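Oxidoreductase (Thermotoga maritima, PDB 1ZH8) binds NADP and probably catalyses the NAD(P)-dependent oxidation or reduction of an alcohol or carbonyl group, as a member of the GFO/IDH/MocA family. Local coordinates at residues D162-N167 with T263-K268; L211-W216 with E239-T244; E215-V220 with V334-L339. All coordinates share one frame; numbering follows the deposited sequence. Where two conformers were deposited one is given.

Interaction 1 of 3, residues D162-N167 with T263-K268; sequences DPVFMN and TGTKGK
V164 and F165 both face T263 in a classic beta bulge. It lies where strand 163-171 runs antiparallel to strand 259-264 in the large mixed sheet of the C-terminal domain. The carbonyl oxygen of T263 accepts two backbone bonds, from V164 N at 2.8 Å and from F165 N at 3.1 Å. Both donors lie in the carbonyl plane. The return bond, T263 N to F165 O, is nearly straight at 176°. A water donates to F165 O and is hydrogen-bonded to T263 OG1. The hydroxyl stands beside the T263 backbone N (chi1 -49°), which lets it meet this water. Past the bulge, the CA atoms of P163 and G264 are only 4.0 Å apart. T265 then closes the end of the pairing: its OG1 accepts from D162 N at 3.0 Å, and its N gives a weak bond to D162 O. V164 CG2 touches T265 CG2 at 3.9 Å, the two side chains crossing at about a right angle. V164 also packs on L224 of the second subunit. The contact thus rests on backbone bonds, with the T265 hydroxyl the one side-chain group that bonds directly across it, and a close approach at G264 where a beta carbon would probably clash with D162 O.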
loop_
_atom_site.group_PDB
_atom_site.type_symbol
_atom_site.label_atom_id
_atom_site.label_comp_id
_atom_site.label_asym_id
_atom_site.label_seq_id
_atom_site.Cartn_x
_atom_site.Cartn_y
_atom_site.Cartn_z
ATOM N N ASP A 162 13.404 9.524 -11.568
ATOM C CA ASP A 162 11.967 9.595 -11.849
ATOM C C ASP A 162 11.192 8.971 -10.693
ATOM O O ASP A 162 11.440 7.821 -10.342
ATOM C CB ASP A 162 11.637 8.916 -13.195
ATOM C CG ASP A 162 12.323 9.605 -14.362
ATOM O OD1 ASP A 162 12.034 10.804 -14.589
ATOM O OD2 ASP A 162 13.164 8.963 -15.032
ATOM N N PRO A 163 10.275 9.729 -10.079
ATOM C CA PRO A 163 9.522 9.128 -8.965
ATOM C C PRO A 163 8.785 7.906 -9.463
ATOM O O PRO A 163 8.179 7.970 -10.523
ATOM C CB PRO A 163 8.528 10.219 -8.565
ATOM C CG PRO A 163 9.102 11.477 -9.120
ATOM C CD PRO A 163 9.888 11.126 -10.337
ATOM N N VAL A 164 8.863 6.802 -8.725
ATOM C CA VAL A 164 8.200 5.549 -9.115
ATOM C C VAL A 164 7.013 5.203 -8.200
ATOM O O VAL A 164 5.916 4.927 -8.690
ATOM C CB VAL A 164 9.194 4.341 -9.121
ATOM C CG1 VAL A 164 8.449 3.026 -9.389
ATOM C CG2 VAL A 164 10.331 4.547 -10.132
ATOM N N PHE A 165 7.248 5.229 -6.885
ATOM C CA PHE A 165 6.304 4.750 -5.863
ATOM C C PHE A 165 6.419 5.548 -4.556
ATOM O O PHE A 165 7.512 5.697 -4.009
ATOM C CB PHE A 165 6.560 3.253 -5.588
ATOM C CG PHE A 165 5.771 2.675 -4.425
ATOM C CD1 PHE A 165 4.410 2.422 -4.541
ATOM C CD2 PHE A 165 6.402 2.353 -3.226
ATOM C CE1 PHE A 165 3.685 1.870 -3.469
ATOM C CE2 PHE A 165 5.683 1.820 -2.142
ATOM C CZ PHE A 165 4.326 1.569 -2.266
HETATM N N MSE A 166 5.296 6.055 -4.058
HETATM C CA MSE A 166 5.258 6.611 -2.714
HETATM C C MSE A 166 4.311 5.824 -1.812
HETATM O O MSE A 166 3.264 5.335 -2.261
HETATM C CB MSE A 166 4.930 8.117 -2.684
HETATM C CG MSE A 166 3.604 8.484 -3.210
HETATM SE SE MSE A 166 2.563 9.784 -2.085
HETATM C CE MSE A 166 1.983 8.440 -0.738
ATOM N N ASN A 167 4.700 5.693 -0.542
ATOM C CA ASN A 167 3.851 5.068 0.474
ATOM C C ASN A 167 3.805 5.939 1.713
ATOM O O ASN A 167 4.836 6.393 2.222
ATOM C CB ASN A 167 4.380 3.664 0.807
ATOM C CG ASN A 167 3.522 2.926 1.830
ATOM O OD1 ASN A 167 4.038 2.140 2.606
ATOM N ND2 ASN A 167 2.217 3.176 1.833
ATOM N N THR A 263 10.193 6.474 -3.579
ATOM C CA THR A 263 11.259 5.756 -4.254
ATOM C C THR A 263 11.216 6.123 -5.724
ATOM O O THR A 263 10.146 6.088 -6.363
ATOM C CB THR A 263 11.112 4.229 -4.083
ATOM O OG1 THR A 263 10.900 3.925 -2.704
ATOM C CG2 THR A 263 12.363 3.501 -4.530
ATOM N N GLY A 264 12.380 6.485 -6.256
ATOM C CA GLY A 264 12.528 6.776 -7.677
ATOM C C GLY A 264 13.504 5.833 -8.356
ATOM O O GLY A 264 13.931 4.822 -7.774
ATOM N N THR A 265 13.883 6.175 -9.582
ATOM C CA THR A 265 14.743 5.303 -10.377
ATOM C C THR A 265 16.178 5.387 -9.911
ATOM O O THR A 265 16.948 4.468 -10.147
ATOM C CB THR A 265 14.701 5.664 -11.883
ATOM O OG1 THR A 265 14.971 7.059 -12.034
ATOM C CG2 THR A 265 13.311 5.342 -12.494
ATOM N N LYS A 266 16.529 6.486 -9.241
ATOM C CA LYS A 266 17.918 6.727 -8.835
ATOM C C LYS A 266 18.183 6.691 -7.316
ATOM O O LYS A 266 19.327 6.754 -6.896
ATOM C CB LYS A 266 18.437 8.031 -9.447
ATOM C CG LYS A 266 18.462 8.008 -10.963
ATOM C CD LYS A 266 19.570 8.881 -11.543
ATOM C CE LYS A 266 19.109 10.324 -11.739
ATOM N NZ LYS A 266 20.162 11.131 -12.408
ATOM N N GLY A 267 17.131 6.565 -6.512
ATOM C CA GLY A 267 17.254 6.493 -5.059
ATOM C C GLY A 267 15.943 6.778 -4.346
ATOM O O GLY A 267 14.887 6.737 -4.963
ATOM N N LYS A 268 16.013 7.068 -3.043
ATOM C CA LYS A 268 14.822 7.160 -2.202
ATOM C C LYS A 268 14.870 8.303 -1.182
ATOM O O LYS A 268 15.945 8.763 -0.802
ATOM C CB LYS A 268 14.511 5.805 -1.528
ATOM C CG LYS A 268 15.515 5.285 -0.510
ATOM C CD LYS A 268 15.116 3.898 0.053
HETATM O O HOH W 1 8.555 4.497 -1.860
#

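Interaction 2 of 3, residues L211-W216 with E239-T244; sequences LGEIEW and EFENGT
L211 lies over one face of the F240 ring. Its CB is 3.6 Å from the F240 ring centroid and 15° off the ring normal, a CH-pi contact. L211 CD1 reaches the same ring at F240 CE1, 3.6 Å away. I214 CG1 meets F240 CE2 obliquely, while G212 O sits at the ring edge, in plane, 3.2 Å from F240 CD2.

W216 and E239 form the polar pair. W216 NE1 donates to the anti lone pair of E239 OE1 at 2.8 Å, with the carboxylate turned 89° from the indole plane. E239 is extended, its CG anti to the backbone N (chi1 -176°), and its CB passes 3.4 Å from W216 NE1. The other oxygen, OE2, forms a salt bridge with K222 of the second subunit. That lysine probably offsets the negative charge of E239, with E215 nearby.

The backbones pair as an antiparallel hairpin with a beta bulge. E241 N bonds E213 O, E215 N bonds E239 O, and E239 N bonds W216 O. A type I turn spans F240 to G243. Overlapping its end, N242 OD1 accepts from T244 N at 2.9 Å, an Asx turn. A water bridges L211 O and N242 N. The chemistry divides the contact: apolar packing fixes F240 next to the helix end, and W216 holds E239, whose other oxygen bonds K222 of the second subunit.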
loop_
_atom_site.group_PDB
_atom_site.type_symbol
_atom_site.label_atom_id
_atom_site.label_comp_id
_atom_site.label_asym_id
_atom_site.label_seq_id
_atom_site.Cartn_x
_atom_site.Cartn_y
_atom_site.Cartn_z
ATOM N N LEU A 211 3.951 15.689 -5.412
ATOM C CA LEU A 211 3.918 14.912 -6.653
ATOM C C LEU A 211 2.928 15.339 -7.733
ATOM O O LEU A 211 2.948 14.760 -8.829
ATOM C CB LEU A 211 3.768 13.408 -6.344
ATOM C CG LEU A 211 4.970 12.781 -5.635
ATOM C CD1 LEU A 211 4.608 11.449 -5.021
ATOM C CD2 LEU A 211 6.167 12.669 -6.567
ATOM N N GLY A 212 2.084 16.334 -7.439
ATOM C CA GLY A 212 1.103 16.855 -8.403
ATOM C C GLY A 212 -0.245 16.142 -8.294
ATOM O O GLY A 212 -0.501 15.425 -7.311
ATOM N N GLU A 213 -1.087 16.317 -9.308
ATOM C CA GLU A 213 -2.469 15.841 -9.297
ATOM C C GLU A 213 -2.611 14.339 -9.428
ATOM O O GLU A 213 -1.831 13.675 -10.131
ATOM C CB GLU A 213 -3.266 16.484 -10.441
ATOM C CG GLU A 213 -3.133 18.012 -10.549
ATOM C CD GLU A 213 -3.736 18.791 -9.381
ATOM O OE1 GLU A 213 -4.277 18.197 -8.423
ATOM O OE2 GLU A 213 -3.663 20.027 -9.420
ATOM N N ILE A 214 -3.644 13.816 -8.782
ATOM C CA ILE A 214 -3.937 12.395 -8.824
ATOM C C ILE A 214 -4.988 12.088 -9.893
ATOM O O ILE A 214 -6.002 12.765 -9.980
ATOM C CB ILE A 214 -4.371 11.900 -7.429
ATOM C CG1 ILE A 214 -3.188 12.050 -6.471
ATOM C CG2 ILE A 214 -4.755 10.443 -7.490
ATOM C CD1 ILE A 214 -3.530 12.401 -5.062
ATOM N N GLU A 215 -4.733 11.061 -10.704
ATOM C CA GLU A 215 -5.648 10.669 -11.789
ATOM C C GLU A 215 -6.765 9.735 -11.341
ATOM O O GLU A 215 -7.933 9.977 -11.618
ATOM C CB GLU A 215 -4.886 10.029 -12.939
ATOM C CG GLU A 215 -5.782 9.698 -14.137
ATOM C CD GLU A 215 -5.067 8.950 -15.248
ATOM O OE1 GLU A 215 -4.192 9.558 -15.884
ATOM O OE2 GLU A 215 -5.397 7.769 -15.505
ATOM N N TRP A 216 -6.402 8.645 -10.677
ATOM C CA TRP A 216 -7.395 7.679 -10.244
ATOM C C TRP A 216 -6.967 7.071 -8.929
ATOM O O TRP A 216 -5.765 6.995 -8.637
ATOM C CB TRP A 216 -7.627 6.586 -11.307
ATOM C CG TRP A 216 -6.426 5.728 -11.582
ATOM C CD1 TRP A 216 -5.547 5.862 -12.619
ATOM C CD2 TRP A 216 -5.970 4.589 -10.817
ATOM N NE1 TRP A 216 -4.575 4.883 -12.553
ATOM C CE2 TRP A 216 -4.808 4.098 -11.451
ATOM C CE3 TRP A 216 -6.434 3.939 -9.663
ATOM C CZ2 TRP A 216 -4.094 2.995 -10.959
ATOM C CZ3 TRP A 216 -5.716 2.839 -9.176
ATOM C CH2 TRP A 216 -4.569 2.383 -9.827
ATOM N N GLU A 239 -2.666 6.561 -8.855
ATOM C CA GLU A 239 -1.599 6.905 -9.760
ATOM C C GLU A 239 -1.678 8.413 -9.959
ATOM O O GLU A 239 -2.752 8.973 -10.126
ATOM C CB GLU A 239 -1.769 6.125 -11.063
ATOM C CG GLU A 239 -0.676 6.313 -12.081
ATOM C CD GLU A 239 -0.837 5.398 -13.304
ATOM O OE1 GLU A 239 -1.917 4.795 -13.490
ATOM O OE2 GLU A 239 0.130 5.289 -14.087
ATOM N N PHE A 240 -0.542 9.082 -9.866
ATOM C CA PHE A 240 -0.497 10.490 -10.204
ATOM C C PHE A 240 -0.541 10.639 -11.733
ATOM O O PHE A 240 -0.222 9.689 -12.471
ATOM C CB PHE A 240 0.776 11.114 -9.642
ATOM C CG PHE A 240 0.812 11.191 -8.142
ATOM C CD1 PHE A 240 1.341 10.136 -7.384
ATOM C CD2 PHE A 240 0.361 12.331 -7.486
ATOM C CE1 PHE A 240 1.405 10.216 -5.995
ATOM C CE2 PHE A 240 0.388 12.410 -6.088
ATOM C CZ PHE A 240 0.911 11.359 -5.343
ATOM N N GLU A 241 -0.922 11.827 -12.204
ATOM C CA GLU A 241 -0.924 12.108 -13.648
ATOM C C GLU A 241 0.442 11.926 -14.245
ATOM O O GLU A 241 0.543 11.672 -15.433
ATOM C CB GLU A 241 -1.402 13.522 -13.956
ATOM C CG GLU A 241 -2.910 13.727 -13.746
ATOM C CD GLU A 241 -3.326 15.185 -13.912
ATOM O OE1 GLU A 241 -2.448 16.023 -14.241
ATOM O OE2 GLU A 241 -4.527 15.494 -13.726
ATOM N N ASN A 242 1.497 12.060 -13.429
ATOM C CA ASN A 242 2.876 11.888 -13.929
ATOM C C ASN A 242 3.311 10.426 -14.056
ATOM O O ASN A 242 4.396 10.151 -14.531
ATOM C CB ASN A 242 3.900 12.721 -13.128
ATOM C CG ASN A 242 4.082 12.235 -11.691
ATOM O OD1 ASN A 242 3.765 11.092 -11.342
ATOM N ND2 ASN A 242 4.615 13.114 -10.846
ATOM N N GLY A 243 2.465 9.499 -13.616
ATOM C CA GLY A 243 2.775 8.069 -13.715
ATOM C C GLY A 243 3.257 7.427 -12.429
ATOM O O GLY A 243 3.438 6.203 -12.393
ATOM N N THR A 244 3.464 8.242 -11.385
ATOM C CA THR A 244 3.914 7.737 -10.095
ATOM C C THR A 244 2.776 6.982 -9.424
ATOM O O THR A 244 1.611 7.418 -9.487
ATOM C CB THR A 244 4.343 8.880 -9.156
ATOM O OG1 THR A 244 5.271 9.720 -9.840
ATOM C CG2 THR A 244 4.992 8.335 -7.882
HETATM O O HOH W 2 1.334 14.057 -11.192
#

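Interaction 3 of 3, residues E215-V220 with V334-L339; sequences EWISAV and VFVSSL
I217 and V334 form an antiparallel hydrogen-bonded pair that adds the short strand 334-335 to the edge of the mixed sheet within this chain. I217 N donates to V334 O at 2.9 Å, and V334 N donates to I217 O at 2.7 Å, with an N-H...O angle of 172°. A third bond, V336 N to E215 O, comes from above the carbonyl plane.

The side chains of I217 and V334 lie side by side on one face. I217 CD1 touches V334 CB at 3.8 Å. I217 CG1 stands between the backbone N and the carbonyl carbon (chi1 60°), and this leaves CG2 to meet V336 CG2 at 4.2 Å. On the opposite face W216 CB covers one face of the F335 ring. The indole edge points to that ring in an offset edge-to-face pair, planes 64° apart. E215 OE2 lies at the F335 ring edge, near its plane.

Further out, I217 packs on F322, A325 and S329 of helix 313-329, and K333 makes a cation-pi contact with W216. With an alanine here in place of I217, a gap would probably open between V334, V336 and that helix. F335, the last strand residue, holds the start of the 3-10 segment 336-339: its O accepts from both S338 N and S338 OG. Beside it a water donates to E215 O at 2.7 Å and accepts from S337 N at 2.8 Å.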
loop_
_atom_site.group_PDB
_atom_site.type_symbol
_atom_site.label_atom_id
_atom_site.label_comp_id
_atom_site.label_asym_id
_atom_site.label_seq_id
_atom_site.Cartn_x
_atom_site.Cartn_y
_atom_site.Cartn_z
ATOM N N GLU A 215 -4.733 11.061 -10.704
ATOM C CA GLU A 215 -5.648 10.669 -11.789
ATOM C C GLU A 215 -6.765 9.735 -11.341
ATOM O O GLU A 215 -7.933 9.977 -11.618
ATOM C CB GLU A 215 -4.886 10.029 -12.939
ATOM C CG GLU A 215 -5.782 9.698 -14.137
ATOM C CD GLU A 215 -5.067 8.950 -15.248
ATOM O OE1 GLU A 215 -4.192 9.558 -15.884
ATOM O OE2 GLU A 215 -5.397 7.769 -15.505
ATOM N N TRP A 216 -6.402 8.645 -10.677
ATOM C CA TRP A 216 -7.395 7.679 -10.244
ATOM C C TRP A 216 -6.967 7.071 -8.929
ATOM O O TRP A 216 -5.765 6.995 -8.637
ATOM C CB TRP A 216 -7.627 6.586 -11.307
ATOM C CG TRP A 216 -6.426 5.728 -11.582
ATOM C CD1 TRP A 216 -5.547 5.862 -12.619
ATOM C CD2 TRP A 216 -5.970 4.589 -10.817
ATOM N NE1 TRP A 216 -4.575 4.883 -12.553
ATOM C CE2 TRP A 216 -4.808 4.098 -11.451
ATOM C CE3 TRP A 216 -6.434 3.939 -9.663
ATOM C CZ2 TRP A 216 -4.094 2.995 -10.959
ATOM C CZ3 TRP A 216 -5.716 2.839 -9.176
ATOM C CH2 TRP A 216 -4.569 2.383 -9.827
ATOM N N ILE A 217 -7.957 6.626 -8.163
ATOM C CA ILE A 217 -7.735 5.928 -6.915
ATOM C C ILE A 217 -8.591 4.690 -6.885
ATOM O O ILE A 217 -9.587 4.597 -7.605
ATOM C CB ILE A 217 -8.118 6.789 -5.710
ATOM C CG1 ILE A 217 -9.595 7.172 -5.785
ATOM C CG2 ILE A 217 -7.321 8.052 -5.698
ATOM C CD1 ILE A 217 -10.556 6.146 -5.223
ATOM N N SER A 218 -8.214 3.759 -6.013
ATOM C CA SER A 218 -8.994 2.568 -5.725
ATOM C C SER A 218 -8.744 2.354 -4.241
ATOM O O SER A 218 -7.600 2.288 -3.819
ATOM C CB SER A 218 -8.463 1.403 -6.569
ATOM O OG SER A 218 -9.004 0.150 -6.174
ATOM N N ALA A 219 -9.780 2.282 -3.422
ATOM C CA ALA A 219 -9.557 2.296 -1.983
ATOM C C ALA A 219 -10.592 1.517 -1.221
ATOM O O ALA A 219 -11.714 1.330 -1.691
ATOM C CB ALA A 219 -9.513 3.746 -1.471
ATOM N N VAL A 220 -10.229 1.085 -0.021
ATOM C CA VAL A 220 -11.190 0.422 0.858
ATOM C C VAL A 220 -11.228 1.137 2.225
ATOM O O VAL A 220 -10.200 1.300 2.883
ATOM C CB VAL A 220 -10.902 -1.109 0.952
ATOM C CG1 VAL A 220 -9.473 -1.351 1.336
ATOM C CG2 VAL A 220 -11.826 -1.801 1.935
ATOM N N VAL A 334 -11.746 4.876 -9.262
ATOM C CA VAL A 334 -12.458 6.130 -9.397
ATOM C C VAL A 334 -11.510 7.170 -9.981
ATOM O O VAL A 334 -10.439 7.407 -9.437
ATOM C CB VAL A 334 -12.988 6.649 -8.053
ATOM C CG1 VAL A 334 -13.734 7.988 -8.259
ATOM C CG2 VAL A 334 -13.876 5.600 -7.368
ATOM N N PHE A 335 -11.900 7.762 -11.103
ATOM C CA PHE A 335 -11.152 8.855 -11.703
ATOM C C PHE A 335 -11.561 10.150 -10.996
ATOM O O PHE A 335 -12.719 10.598 -11.081
ATOM C CB PHE A 335 -11.440 8.936 -13.201
ATOM C CG PHE A 335 -10.832 7.807 -14.001
ATOM C CD1 PHE A 335 -9.538 7.911 -14.507
ATOM C CD2 PHE A 335 -11.555 6.642 -14.252
ATOM C CE1 PHE A 335 -8.976 6.885 -15.248
ATOM C CE2 PHE A 335 -10.981 5.596 -14.992
ATOM C CZ PHE A 335 -9.679 5.730 -15.496
ATOM N N VAL A 336 -10.600 10.746 -10.301
ATOM C CA VAL A 336 -10.850 11.899 -9.442
ATOM C C VAL A 336 -11.490 13.080 -10.164
ATOM O O VAL A 336 -12.404 13.699 -9.637
ATOM C CB VAL A 336 -9.570 12.350 -8.711
ATOM C CG1 VAL A 336 -9.882 13.526 -7.792
ATOM C CG2 VAL A 336 -9.007 11.197 -7.891
ATOM N N SER A 337 -11.019 13.386 -11.366
ATOM C CA SER A 337 -11.686 14.387 -12.200
ATOM C C SER A 337 -13.217 14.315 -12.232
ATOM O O SER A 337 -13.858 15.357 -12.246
ATOM C CB SER A 337 -11.175 14.325 -13.625
ATOM O OG SER A 337 -9.966 15.043 -13.698
ATOM N N SER A 338 -13.791 13.111 -12.241
ATOM C CA SER A 338 -15.241 12.937 -12.419
ATOM C C SER A 338 -16.048 13.512 -11.262
ATOM O O SER A 338 -17.259 13.685 -11.377
ATOM C CB SER A 338 -15.617 11.466 -12.633
ATOM O OG SER A 338 -15.434 10.713 -11.444
ATOM N N LEU A 339 -15.374 13.808 -10.155
ATOM C CA LEU A 339 -16.026 14.407 -9.001
ATOM C C LEU A 339 -15.988 15.916 -9.105
ATOM O O LEU A 339 -16.777 16.607 -8.469
ATOM C CB LEU A 339 -15.333 13.974 -7.700
ATOM C CG LEU A 339 -15.759 12.677 -6.998
ATOM C CD1 LEU A 339 -15.413 11.427 -7.799
ATOM C CD2 LEU A 339 -15.134 12.611 -5.614
HETATM O O HOH W 3 -9.076 12.058 -12.907
#

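Overall arrangement
All three contacts belong to the same mixed sheet, and each mixes buried with exposed residues. Interactions 2 and 3 share E215 and W216 and use the two sides of strand 214-222: strand 233-240 on one, the short strand 334-335 on the other. Interaction 1 lies further along the sheet, beyond strand 245-251, its centre about 13 Å from that of interaction 2, and meets it where M166 and P163 pack on L211. Interactions 1 and 3 do not touch. Interaction 1 is mainly backbone bonding at a strand end. Interaction 2 buries the most surface and adds a charged link to the second subunit. Interaction 3 joins a distant part of the chain, with aliphatic packing toward a helix and aromatic packing on the other face.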